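Alpha/beta hydrolase fold protein (Chitinophaga pinensis, PDB 4PW0) is of undetermined specificity but, as a member of the alpha/beta hydrolase fold, probably hydrolyses an ester, amide or related bond, probably with a serine nucleophile. Local coordinates at residues V74-M88 with D192-A206. Residues are numbered along the deposited sequence; the frame is centred on the assembly and turned at random. Where two conformers were deposited one is given.
Sequences VGLSSGTTPDNVAAM and DQDASAQAIGAQLTA
Gln-198 reads the backbone of Thr-81 with both ends of its amide, a worked example of an amide side chain pairing with both the N-H and the C=O of one loop residue. OE1 of Gln-198 accepts from Thr-81 N at 2.9 Å, the donor tilted 23° from the carbonyl plane, while NE2 of Gln-198 gives a nearly straight bond to Thr-81 O at 3.0 Å, meeting it on a lone pair. The pair of bonds fixes the rotation of the amide. A bend at chi2 (-81°) turns the glutamine's end across to the loop, where NE2 also passes the methyl CG2 of Thr-80; a water lies within hydrogen-bonding distance of Gln-198 OE1 and Gly-79 O.

Thr-81 itself leans on the helix: with chi1 at -57°, OG1 lies beside the backbone N and the methyl CG2 points anti to it, against CB of Ala-202 at 3.6 Å, while OG1, bonded to Lys-72 O, passes close to CB of Ala-199. Small residues let the loop come near, and farther along CE of Met-88, a selenomethionine with an extended chain, rests on CB of Ala-206 at 3.6 Å.

At the other end, the type II' turn beginning at Val-74 presents Gly-75 N to Ala-195 O and Leu-76 N to the syn lone pair of Asp-192 OD1 (2.9 Å). The other oxygen, OD2, is taken by Leu-49 N.

The contact thus lays the loop between strand 66-69 and helix 85-98 along the start of helix 197-212. Met-88 and Gln-203 both touch helix 111-122, which follows the probable nucleophile elbow, and Leu-204 packs on helix 146-154.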
# COMPACT_ATOMS: atom_id res chain seq x y z
N VAL A 74 15.11 -26.50 -11.70
CA VAL A 74 15.19 -26.03 -10.31
C VAL A 74 14.70 -27.13 -9.37
O VAL A 74 13.60 -27.63 -9.54
CB VAL A 74 14.34 -24.76 -10.13
CG1 VAL A 74 14.40 -24.28 -8.68
CG2 VAL A 74 14.82 -23.68 -11.05
N GLY A 75 15.49 -27.48 -8.36
CA GLY A 75 15.02 -28.39 -7.32
C GLY A 75 14.66 -29.74 -7.94
O GLY A 75 15.41 -30.26 -8.78
N LEU A 76 13.47 -30.21 -7.57
CA LEU A 76 13.00 -31.53 -8.07
C LEU A 76 12.51 -31.49 -9.52
O LEU A 76 12.19 -32.55 -10.09
CB LEU A 76 11.92 -32.07 -7.15
CG LEU A 76 12.44 -32.70 -5.87
CD1 LEU A 76 11.28 -32.77 -4.87
CD2 LEU A 76 13.12 -34.06 -6.13
N SER A 77 12.42 -30.32 -10.16
CA SER A 77 12.17 -30.31 -11.59
C SER A 77 13.41 -30.71 -12.38
O SER A 77 14.54 -30.29 -12.12
CB SER A 77 11.66 -28.95 -12.07
OG SER A 77 10.40 -28.74 -11.53
N SER A 78 13.19 -31.52 -13.40
CA SER A 78 14.31 -31.98 -14.20
C SER A 78 14.76 -30.94 -15.24
O SER A 78 14.10 -29.90 -15.43
CB SER A 78 13.96 -33.32 -14.90
OG SER A 78 13.08 -33.10 -15.99
N GLY A 79 15.83 -31.29 -15.93
CA GLY A 79 16.29 -30.53 -17.06
C GLY A 79 17.29 -29.43 -16.72
O GLY A 79 17.85 -29.39 -15.61
N THR A 80 17.52 -28.59 -17.70
CA THR A 80 18.54 -27.55 -17.70
C THR A 80 17.82 -26.21 -17.58
O THR A 80 16.93 -25.90 -18.34
CB THR A 80 19.29 -27.58 -19.04
OG1 THR A 80 19.97 -28.82 -19.16
CG2 THR A 80 20.34 -26.50 -19.13
N THR A 81 18.15 -25.45 -16.55
CA THR A 81 17.57 -24.11 -16.40
C THR A 81 18.14 -23.20 -17.50
O THR A 81 19.36 -23.13 -17.66
CB THR A 81 17.97 -23.55 -15.02
OG1 THR A 81 17.54 -24.44 -13.99
CG2 THR A 81 17.40 -22.15 -14.78
N PRO A 82 17.26 -22.50 -18.23
CA PRO A 82 17.80 -21.60 -19.28
C PRO A 82 18.34 -20.28 -18.69
O PRO A 82 18.08 -19.99 -17.52
CB PRO A 82 16.59 -21.32 -20.14
CG PRO A 82 15.44 -21.38 -19.17
CD PRO A 82 15.78 -22.44 -18.18
N ASP A 83 19.08 -19.54 -19.50
CA ASP A 83 19.85 -18.41 -18.99
C ASP A 83 19.16 -17.05 -19.10
O ASP A 83 19.82 -16.02 -18.95
CB ASP A 83 21.25 -18.37 -19.64
CG ASP A 83 21.24 -17.95 -21.08
OD1 ASP A 83 20.17 -17.70 -21.65
OD2 ASP A 83 22.36 -17.87 -21.67
N ASN A 84 17.86 -17.05 -19.36
CA ASN A 84 17.14 -15.82 -19.63
C ASN A 84 15.67 -15.94 -19.23
O ASN A 84 15.04 -17.01 -19.31
CB ASN A 84 17.27 -15.48 -21.13
CG ASN A 84 16.64 -16.51 -22.06
OD1 ASN A 84 15.49 -16.37 -22.49
ND2 ASN A 84 17.37 -17.58 -22.33
N VAL A 85 15.11 -14.78 -18.86
CA VAL A 85 13.73 -14.70 -18.41
C VAL A 85 12.74 -15.14 -19.49
O VAL A 85 11.73 -15.79 -19.17
CB VAL A 85 13.40 -13.28 -17.87
CG1 VAL A 85 11.91 -13.08 -17.73
CG2 VAL A 85 14.13 -13.06 -16.53
N ALA A 86 12.98 -14.78 -20.76
CA ALA A 86 12.03 -15.14 -21.77
C ALA A 86 11.82 -16.65 -21.85
O ALA A 86 10.69 -17.11 -21.98
CB ALA A 86 12.45 -14.58 -23.13
N ALA A 87 12.91 -17.40 -21.80
CA ALA A 87 12.81 -18.86 -21.82
C ALA A 87 12.16 -19.44 -20.57
O ALA A 87 11.39 -20.37 -20.62
CB ALA A 87 14.19 -19.49 -22.05
N MSE A 88 12.49 -18.83 -19.41
CA MSE A 88 11.81 -19.27 -18.19
C MSE A 88 10.34 -19.06 -18.22
O MSE A 88 9.56 -19.85 -17.66
CB MSE A 88 12.38 -18.51 -16.99
CG MSE A 88 13.85 -18.84 -16.74
SE MSE A 88 14.53 -17.78 -15.22
CE MSE A 88 16.36 -18.30 -15.36
N ASP A 192 11.64 -30.30 -0.83
CA ASP A 192 12.25 -30.18 -2.14
C ASP A 192 13.77 -30.36 -2.02
O ASP A 192 14.33 -30.30 -0.89
CB ASP A 192 11.88 -28.81 -2.70
CG ASP A 192 11.99 -28.71 -4.19
OD1 ASP A 192 12.49 -29.64 -4.86
OD2 ASP A 192 11.48 -27.64 -4.67
N GLN A 193 14.41 -30.65 -3.13
CA GLN A 193 15.85 -30.55 -3.26
C GLN A 193 16.25 -29.07 -3.28
O GLN A 193 15.44 -28.22 -3.53
CB GLN A 193 16.32 -31.21 -4.55
CG GLN A 193 16.19 -32.72 -4.60
CD GLN A 193 16.70 -33.31 -5.91
OE1 GLN A 193 17.06 -32.59 -6.87
NE2 GLN A 193 16.75 -34.62 -5.96
N ASP A 194 17.53 -28.80 -3.06
CA ASP A 194 18.06 -27.45 -3.23
C ASP A 194 18.09 -27.11 -4.71
O ASP A 194 17.91 -27.98 -5.58
CB ASP A 194 19.44 -27.32 -2.61
CG ASP A 194 19.44 -27.53 -1.11
OD1 ASP A 194 18.56 -26.95 -0.39
OD2 ASP A 194 20.36 -28.27 -0.67
N ALA A 195 18.34 -25.84 -5.05
CA ALA A 195 18.16 -25.40 -6.44
C ALA A 195 19.00 -26.15 -7.49
O ALA A 195 18.54 -26.34 -8.60
CB ALA A 195 18.43 -23.92 -6.58
N SER A 196 20.24 -26.47 -7.12
CA SER A 196 21.33 -27.02 -8.01
C SER A 196 22.24 -25.92 -8.53
O SER A 196 21.81 -24.83 -8.88
CB SER A 196 20.92 -27.95 -9.23
OG SER A 196 20.44 -27.18 -10.33
N ALA A 197 23.52 -26.26 -8.64
CA ALA A 197 24.51 -25.30 -9.11
C ALA A 197 24.15 -24.80 -10.49
O ALA A 197 24.24 -23.59 -10.76
CB ALA A 197 25.88 -25.96 -9.11
N GLN A 198 23.75 -25.69 -11.39
CA GLN A 198 23.43 -25.26 -12.75
C GLN A 198 22.30 -24.22 -12.75
O GLN A 198 22.35 -23.22 -13.45
CB GLN A 198 23.10 -26.45 -13.64
CG GLN A 198 22.97 -26.09 -15.11
CD GLN A 198 21.62 -25.48 -15.49
OE1 GLN A 198 20.57 -25.79 -14.97
NE2 GLN A 198 21.66 -24.61 -16.51
N ALA A 199 21.25 -24.49 -11.96
CA ALA A 199 20.14 -23.55 -11.89
C ALA A 199 20.57 -22.20 -11.35
O ALA A 199 20.13 -21.16 -11.86
CB ALA A 199 19.03 -24.16 -11.03
N ILE A 200 21.40 -22.20 -10.32
CA ILE A 200 21.85 -20.95 -9.71
C ILE A 200 22.62 -20.13 -10.74
O ILE A 200 22.39 -18.94 -10.88
CB ILE A 200 22.67 -21.18 -8.43
CG1 ILE A 200 21.85 -21.92 -7.37
CG2 ILE A 200 23.20 -19.86 -7.88
CD1 ILE A 200 22.67 -22.45 -6.23
N GLY A 201 23.55 -20.77 -11.49
CA GLY A 201 24.32 -20.02 -12.49
C GLY A 201 23.44 -19.47 -13.60
O GLY A 201 23.63 -18.31 -14.02
N ALA A 202 22.45 -20.24 -14.04
CA ALA A 202 21.57 -19.78 -15.09
C ALA A 202 20.74 -18.58 -14.60
O ALA A 202 20.55 -17.60 -15.33
CB ALA A 202 20.65 -20.91 -15.53
N GLN A 203 20.24 -18.67 -13.38
CA GLN A 203 19.46 -17.57 -12.81
C GLN A 203 20.29 -16.33 -12.59
O GLN A 203 19.80 -15.25 -12.85
CB GLN A 203 18.81 -18.00 -11.50
CG GLN A 203 17.73 -19.05 -11.67
CD GLN A 203 17.14 -19.46 -10.35
OE1 GLN A 203 17.57 -19.01 -9.29
NE2 GLN A 203 16.15 -20.34 -10.40
N LEU A 204 21.52 -16.47 -12.14
CA LEU A 204 22.38 -15.29 -11.96
C LEU A 204 22.58 -14.58 -13.29
O LEU A 204 22.49 -13.34 -13.37
CB LEU A 204 23.72 -15.67 -11.30
CG LEU A 204 24.62 -14.53 -10.86
CD1 LEU A 204 25.50 -14.95 -9.70
CD2 LEU A 204 25.51 -14.04 -11.97
N THR A 205 22.78 -15.36 -14.34
CA THR A 205 22.90 -14.80 -15.67
C THR A 205 21.61 -14.07 -16.11
O THR A 205 21.64 -12.93 -16.60
CB THR A 205 23.24 -15.91 -16.70
OG1 THR A 205 24.41 -16.58 -16.25
CG2 THR A 205 23.50 -15.31 -18.07
N ALA A 206 20.47 -14.73 -15.90
CA ALA A 206 19.18 -14.21 -16.30
C ALA A 206 18.86 -12.89 -15.57
O ALA A 206 18.33 -11.94 -16.20
CB ALA A 206 18.09 -15.23 -16.07
O HOH W 1 19.72 -27.88 -13.63
O HOH W 2 16.97 -12.60 -18.53